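Xcc1710-like domain-containing protein (Bordetella parapertussis 12822, PDB 3CPK) is of unknown function and belongs to the DUF498/DUF598 family of Xcc1710-like domain proteins. Local coordinates at residues L11-I22 with T123-M134. Sequence-based numbering, arbitrary orientation.
Sequences LNTVTAYGDGYI and TQAAARTYNILM
The hydroxyl of Y130 donates a hydrogen bond to the backbone carbonyl of N12, with OH 2.6 Å from O. The donor sits 30° out of the carbonyl plane, and N12 O lies at the edge of the Y130 ring, in its plane. CG of Y130 is anti to the backbone N (chi1 162°), which carries the phenol from the helix to the chain just before strand 14-18. The amide of N12 turns away from the helix, where ND2 bonds to the carbonyls of G39 and A36.

V14 and A127 form the apolar middle of the contact. CG1 of V14 lies 3.7 Å from CB of A127, while its other branch, CG2, meets CD2 of Y130 at 4.2 Å. The side chains of V14 and N131 cross at about a right angle. CD2 of Y17 reaches CB of A127 at 3.8 Å, and the helix backbone at R128 N lies at the edge of that ring, which is poorly ordered. Further on, CD1 of I22 rests 3.5 Å from CG2 of T123. At the other end, the bent chain of selenomethionine M134 brings SE within 4.2 Å of CB of L11.

The axes of strand 14-18 and helix segment 123-134 approach to 8.9 Å and run roughly antiparallel, at 156°. The strand is an outer one of a three-stranded antiparallel sheet; a type II turn from G18 to Y21 joins it to strand 21-24. T123, A126, Y130 and L133 of the helix pack on strand 140-144. The helix thus lies between this small sheet and the five-stranded mixed sheet.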
ATOM      1  N   LEU A  11       1.303  15.114   5.066  1.00 28.57           N
ATOM      2  CA  LEU A  11       1.058  13.697   4.849  1.00 28.85           C
ATOM      3  C   LEU A  11       1.115  13.257   3.389  1.00 29.89           C
ATOM      4  O   LEU A  11       0.764  14.012   2.479  1.00 29.93           O
ATOM      5  CB  LEU A  11      -0.311  13.307   5.425  1.00 29.70           C
ATOM      6  CG  LEU A  11      -0.589  13.191   6.935  1.00 28.46           C
ATOM      7  CD1 LEU A  11       0.687  13.329   7.769  1.00 24.84           C
ATOM      8  CD2 LEU A  11      -1.614  14.235   7.315  1.00 31.43           C
ATOM      9  N   ASN A  12       1.552  12.018   3.177  1.00 28.93           N
ATOM     10  CA  ASN A  12       1.627  11.455   1.843  1.00 29.72           C
ATOM     11  C   ASN A  12       0.219  11.243   1.292  1.00 28.39           C
ATOM     12  O   ASN A  12      -0.639  10.581   1.894  1.00 25.81           O
ATOM     13  CB  ASN A  12       2.408  10.135   1.847  1.00 30.79           C
ATOM     14  CG  ASN A  12       3.905  10.347   2.034  1.00 29.40           C
ATOM     15  OD1 ASN A  12       4.499  11.239   1.419  1.00 24.62           O
ATOM     16  ND2 ASN A  12       4.521   9.518   2.874  1.00 23.32           N
ATOM     17  N   THR A  13       0.010  11.806   0.114  1.00 28.69           N
ATOM     18  CA  THR A  13      -1.268  11.771  -0.538  1.00 29.93           C
ATOM     19  C   THR A  13      -1.200  11.331  -1.992  1.00 29.55           C
ATOM     20  O   THR A  13      -0.376  11.835  -2.768  1.00 29.48           O
ATOM     21  CB  THR A  13      -1.883  13.174  -0.448  1.00 30.05           C
ATOM     22  OG1 THR A  13      -1.979  13.542   0.936  1.00 35.05           O
ATOM     23  CG2 THR A  13      -3.257  13.219  -1.091  1.00 32.46           C
ATOM     24  N   VAL A  14      -2.061  10.378  -2.347  1.00 28.86           N
ATOM     25  CA  VAL A  14      -2.146   9.893  -3.711  1.00 29.57           C
ATOM     26  C   VAL A  14      -2.817  11.026  -4.485  1.00 32.98           C
ATOM     27  O   VAL A  14      -4.009  11.297  -4.332  1.00 33.21           O
ATOM     28  CB  VAL A  14      -2.997   8.618  -3.805  1.00 31.85           C
ATOM     29  CG1 VAL A  14      -3.414   8.382  -5.248  1.00 30.44           C
ATOM     30  CG2 VAL A  14      -2.203   7.424  -3.288  1.00 28.17           C
ATOM     31  N   THR A  15      -2.024  11.690  -5.312  1.00 35.77           N
ATOM     32  CA  THR A  15      -2.475  12.838  -6.088  1.00 38.30           C
ATOM     33  C   THR A  15      -3.326  12.543  -7.328  1.00 38.83           C
ATOM     34  O   THR A  15      -4.307  13.226  -7.595  1.00 37.38           O
ATOM     35  CB  THR A  15      -1.255  13.683  -6.507  1.00 37.10           C
ATOM     36  OG1 THR A  15      -0.677  14.285  -5.346  1.00 41.60           O
ATOM     37  CG2 THR A  15      -1.670  14.772  -7.468  1.00 45.77           C
ATOM     38  N   ALA A  16      -2.922  11.541  -8.092  1.00 41.20           N
ATOM     39  CA  ALA A  16      -3.638  11.158  -9.293  1.00 41.74           C
ATOM     40  C   ALA A  16      -3.322   9.695  -9.534  1.00 44.27           C
ATOM     41  O   ALA A  16      -2.399   9.143  -8.939  1.00 42.16           O
ATOM     42  CB  ALA A  16      -3.187  12.006 -10.479  1.00 41.09           C
ATOM     43  N   TYR A  17      -4.103   9.069 -10.397  1.00 49.13           N
ATOM     44  CA  TYR A  17      -3.924   7.662 -10.724  1.00 51.91           C
ATOM     45  C   TYR A  17      -3.958   7.628 -12.231  1.00 49.67           C
ATOM     46  O   TYR A  17      -4.701   8.382 -12.856  1.00 48.41           O
ATOM     47  CB  TYR A  17      -5.086   6.827 -10.179  1.00 56.96           C
ATOM     48  CG  TYR A  17      -5.860   7.496  -9.062  1.00 67.48           C
ATOM     49  CD1 TYR A  17      -6.482   8.732  -9.262  1.00 76.17           C
ATOM     50  CD2 TYR A  17      -5.948   6.914  -7.800  1.00 73.19           C
ATOM     51  CE1 TYR A  17      -7.160   9.373  -8.234  1.00 74.68           C
ATOM     52  CE2 TYR A  17      -6.631   7.550  -6.761  1.00 74.27           C
ATOM     53  CZ  TYR A  17      -7.229   8.780  -6.988  1.00 69.67           C
ATOM     54  OH  TYR A  17      -7.872   9.438  -5.969  1.00 70.35           O
ATOM     55  N   GLY A  18      -3.157   6.768 -12.829  1.00 49.25           N
ATOM     56  CA  GLY A  18      -3.176   6.706 -14.268  1.00 50.55           C
ATOM     57  C   GLY A  18      -2.932   5.313 -14.774  1.00 49.31           C
ATOM     58  O   GLY A  18      -2.588   4.414 -14.014  1.00 50.44           O
ATOM     59  N   ASP A  19      -3.135   5.135 -16.068  1.00 48.68           N
ATOM     60  CA  ASP A  19      -2.904   3.847 -16.685  1.00 48.30           C
ATOM     61  C   ASP A  19      -1.392   3.668 -16.653  1.00 44.97           C
ATOM     62  O   ASP A  19      -0.664   4.302 -17.420  1.00 42.13           O
ATOM     63  CB  ASP A  19      -3.410   3.853 -18.127  1.00 50.41           C
ATOM     64  CG  ASP A  19      -3.279   2.501 -18.795  1.00 53.98           C
ATOM     65  OD1 ASP A  19      -2.700   1.578 -18.174  1.00 52.48           O
ATOM     66  OD2 ASP A  19      -3.754   2.361 -19.944  1.00 57.98           O
ATOM     67  N   GLY A  20      -0.924   2.826 -15.741  1.00 46.39           N
ATOM     68  CA  GLY A  20       0.501   2.585 -15.632  1.00 47.30           C
ATOM     69  C   GLY A  20       1.215   3.414 -14.582  1.00 46.11           C
ATOM     70  O   GLY A  20       2.440   3.359 -14.482  1.00 45.52           O
ATOM     71  N   TYR A  21       0.472   4.177 -13.786  1.00 46.09           N
ATOM     72  CA  TYR A  21       1.125   5.000 -12.775  1.00 43.63           C
ATOM     73  C   TYR A  21       0.228   5.499 -11.665  1.00 41.45           C
ATOM     74  O   TYR A  21      -0.982   5.653 -11.834  1.00 40.59           O
ATOM     75  CB  TYR A  21       1.771   6.227 -13.432  1.00 42.60           C
ATOM     76  CG  TYR A  21       0.766   7.292 -13.838  1.00 39.85           C
ATOM     77  CD1 TYR A  21       0.280   8.220 -12.911  1.00 33.58           C
ATOM     78  CD2 TYR A  21       0.282   7.352 -15.143  1.00 37.42           C
ATOM     79  CE1 TYR A  21      -0.664   9.179 -13.275  1.00 33.13           C
ATOM     80  CE2 TYR A  21      -0.659   8.307 -15.517  1.00 39.37           C
ATOM     81  CZ  TYR A  21      -1.129   9.215 -14.581  1.00 39.14           C
ATOM     82  OH  TYR A  21      -2.069  10.151 -14.963  1.00 43.50           O
ATOM     83  N   ILE A  22       0.854   5.756 -10.526  1.00 40.95           N
ATOM     84  CA  ILE A  22       0.176   6.328  -9.383  1.00 38.36           C
ATOM     85  C   ILE A  22       0.963   7.609  -9.164  1.00 38.20           C
ATOM     86  O   ILE A  22       2.188   7.620  -9.277  1.00 36.94           O
ATOM     87  CB  ILE A  22       0.284   5.440  -8.130  1.00 38.45           C
ATOM     88  CG1 ILE A  22      -0.446   4.120  -8.373  1.00 39.74           C
ATOM     89  CG2 ILE A  22      -0.318   6.153  -6.926  1.00 39.60           C
ATOM     90  CD1 ILE A  22      -1.917   4.290  -8.762  1.00 44.68           C
ATOM     91  N   THR A 123      -5.174  -1.725  -7.849  1.00 30.86           N
ATOM     92  CA  THR A 123      -4.415  -0.544  -7.476  1.00 30.94           C
ATOM     93  C   THR A 123      -5.114   0.814  -7.424  1.00 32.86           C
ATOM     94  O   THR A 123      -4.883   1.571  -6.480  1.00 35.25           O
ATOM     95  CB  THR A 123      -3.152  -0.442  -8.349  1.00 28.87           C
ATOM     96  OG1 THR A 123      -2.279  -1.527  -8.020  1.00 29.74           O
ATOM     97  CG2 THR A 123      -2.423   0.862  -8.104  1.00 30.76           C
ATOM     98  N   GLN A 124      -5.957   1.147  -8.402  1.00 32.81           N
ATOM     99  CA  GLN A 124      -6.619   2.455  -8.349  1.00 35.24           C
ATOM    100  C   GLN A 124      -7.517   2.568  -7.107  1.00 32.93           C
ATOM    101  O   GLN A 124      -7.703   3.653  -6.555  1.00 34.52           O
ATOM    102  CB  GLN A 124      -7.444   2.729  -9.614  1.00 34.88           C
ATOM    103  CG  GLN A 124      -6.785   2.341 -10.950  1.00 51.66           C
ATOM    104  CD  GLN A 124      -5.457   3.039 -11.239  1.00 61.82           C
ATOM    105  OE1 GLN A 124      -5.375   4.267 -11.302  1.00 68.17           O
ATOM    106  NE2 GLN A 124      -4.410   2.247 -11.435  1.00 67.14           N
ATOM    107  N   ALA A 125      -8.063   1.444  -6.661  1.00 33.09           N
ATOM    108  CA  ALA A 125      -8.919   1.427  -5.477  1.00 33.71           C
ATOM    109  C   ALA A 125      -8.079   1.485  -4.204  1.00 34.97           C
ATOM    110  O   ALA A 125      -8.433   2.176  -3.245  1.00 37.31           O
ATOM    111  CB  ALA A 125      -9.791   0.177  -5.475  1.00 32.80           C
ATOM    112  N   ALA A 126      -6.968   0.759  -4.193  1.00 32.41           N
ATOM    113  CA  ALA A 126      -6.076   0.767  -3.037  1.00 32.38           C
ATOM    114  C   ALA A 126      -5.654   2.210  -2.743  1.00 30.69           C
ATOM    115  O   ALA A 126      -5.766   2.689  -1.618  1.00 28.69           O
ATOM    116  CB  ALA A 126      -4.853  -0.099  -3.315  1.00 27.05           C
ATOM    117  N   ALA A 127      -5.197   2.894  -3.786  1.00 32.04           N
ATOM    118  CA  ALA A 127      -4.745   4.277  -3.701  1.00 33.62           C
ATOM    119  C   ALA A 127      -5.830   5.190  -3.144  1.00 34.38           C
ATOM    120  O   ALA A 127      -5.599   6.002  -2.250  1.00 32.81           O
ATOM    121  CB  ALA A 127      -4.313   4.757  -5.089  1.00 31.00           C
ATOM    122  N   ARG A 128      -7.021   5.041  -3.702  1.00 34.90           N
ATOM    123  CA  ARG A 128      -8.187   5.806  -3.312  1.00 31.82           C
ATOM    124  C   ARG A 128      -8.649   5.428  -1.899  1.00 31.21           C
ATOM    125  O   ARG A 128      -9.102   6.277  -1.128  1.00 32.38           O
ATOM    126  CB  ARG A 128      -9.273   5.537  -4.336  1.00 31.24           C
ATOM    127  CG  ARG A 128     -10.656   6.010  -3.992  1.00 41.92           C
ATOM    128  CD  ARG A 128     -11.601   5.366  -4.984  1.00 51.99           C
ATOM    129  NE  ARG A 128     -11.023   5.433  -6.326  1.00 61.81           N
ATOM    130  CZ  ARG A 128     -11.014   4.429  -7.200  1.00 63.39           C
ATOM    131  NH1 ARG A 128     -11.557   3.258  -6.885  1.00 53.63           N
ATOM    132  NH2 ARG A 128     -10.442   4.596  -8.389  1.00 56.60           N
ATOM    133  N   THR A 129      -8.538   4.155  -1.550  1.00 31.13           N
ATOM    134  CA  THR A 129      -8.945   3.746  -0.211  1.00 30.64           C
ATOM    135  C   THR A 129      -7.927   4.258   0.813  1.00 31.21           C
ATOM    136  O   THR A 129      -8.258   4.500   1.972  1.00 29.97           O
ATOM    137  CB  THR A 129      -9.082   2.206  -0.096  1.00 29.74           C
ATOM    138  OG1 THR A 129     -10.089   1.741  -1.001  1.00 27.83           O
ATOM    139  CG2 THR A 129      -9.493   1.820   1.291  1.00 27.67           C
ATOM    140  N   TYR A 130      -6.688   4.430   0.369  1.00 32.49           N
ATOM    141  CA  TYR A 130      -5.631   4.935   1.236  1.00 31.90           C
ATOM    142  C   TYR A 130      -5.893   6.394   1.594  1.00 32.61           C
ATOM    143  O   TYR A 130      -5.779   6.784   2.757  1.00 32.07           O
ATOM    144  CB  TYR A 130      -4.266   4.839   0.546  1.00 28.64           C
ATOM    145  CG  TYR A 130      -3.235   5.730   1.189  1.00 25.85           C
ATOM    146  CD1 TYR A 130      -2.478   5.291   2.269  1.00 29.98           C
ATOM    147  CD2 TYR A 130      -3.081   7.052   0.770  1.00 25.19           C
ATOM    148  CE1 TYR A 130      -1.593   6.158   2.925  1.00 30.02           C
ATOM    149  CE2 TYR A 130      -2.215   7.914   1.416  1.00 25.11           C
ATOM    150  CZ  TYR A 130      -1.474   7.465   2.492  1.00 25.01           C
ATOM    151  OH  TYR A 130      -0.643   8.332   3.149  1.00 25.36           O
ATOM    152  N   ASN A 131      -6.212   7.203   0.585  1.00 31.59           N
ATOM    153  CA  ASN A 131      -6.485   8.613   0.811  1.00 31.67           C
ATOM    154  C   ASN A 131      -7.579   8.761   1.857  1.00 34.62           C
ATOM    155  O   ASN A 131      -7.491   9.607   2.748  1.00 37.36           O
ATOM    156  CB  ASN A 131      -6.938   9.302  -0.485  1.00 30.62           C
ATOM    157  CG  ASN A 131      -5.776   9.698  -1.398  1.00 30.49           C
ATOM    158  OD1 ASN A 131      -5.995  10.079  -2.552  1.00 33.04           O
ATOM    159  ND2 ASN A 131      -4.543   9.620  -0.889  1.00 25.60           N
ATOM    160  N   ILE A 132      -8.610   7.929   1.750  1.00 36.90           N
ATOM    161  CA  ILE A 132      -9.729   7.989   2.681  1.00 35.36           C
ATOM    162  C   ILE A 132      -9.356   7.590   4.098  1.00 32.80           C
ATOM    163  O   ILE A 132      -9.597   8.342   5.031  1.00 34.57           O
ATOM    164  CB  ILE A 132     -10.917   7.126   2.179  1.00 34.25           C
ATOM    165  CG1 ILE A 132     -11.493   7.762   0.916  1.00 34.59           C
ATOM    166  CG2 ILE A 132     -12.006   7.037   3.250  1.00 31.71           C
ATOM    167  CD1 ILE A 132     -12.552   6.932   0.235  1.00 39.02           C
ATOM    168  N   LEU A 133      -8.768   6.415   4.263  1.00 33.16           N
ATOM    169  CA  LEU A 133      -8.367   5.974   5.592  1.00 34.35           C
ATOM    170  C   LEU A 133      -7.410   6.984   6.212  1.00 35.27           C
ATOM    171  O   LEU A 133      -7.357   7.156   7.425  1.00 34.98           O
ATOM    172  CB  LEU A 133      -7.682   4.612   5.520  1.00 35.20           C
ATOM    173  CG  LEU A 133      -8.544   3.441   5.065  1.00 39.80           C
ATOM    174  CD1 LEU A 133      -7.812   2.147   5.349  1.00 41.14           C
ATOM    175  CD2 LEU A 133      -9.865   3.457   5.797  1.00 41.85           C
HETATM  176  N   MSE A 134      -6.655   7.651   5.351  1.00 34.11           N
HETATM  177  CA  MSE A 134      -5.703   8.646   5.779  1.00 35.37           C
HETATM  178  C   MSE A 134      -6.444   9.911   6.177  1.00 34.36           C
HETATM  179  O   MSE A 134      -6.178  10.486   7.227  1.00 35.75           O
HETATM  180  CB  MSE A 134      -4.706   8.905   4.641  1.00 34.13           C
HETATM  181  CG  MSE A 134      -3.574   9.847   4.974  1.00 31.45           C
HETATM  182 SE   MSE A 134      -4.118  11.660   4.647  1.00 46.90          SE
HETATM  183  CE  MSE A 134      -3.855  11.690   2.704  1.00 39.46           C
TER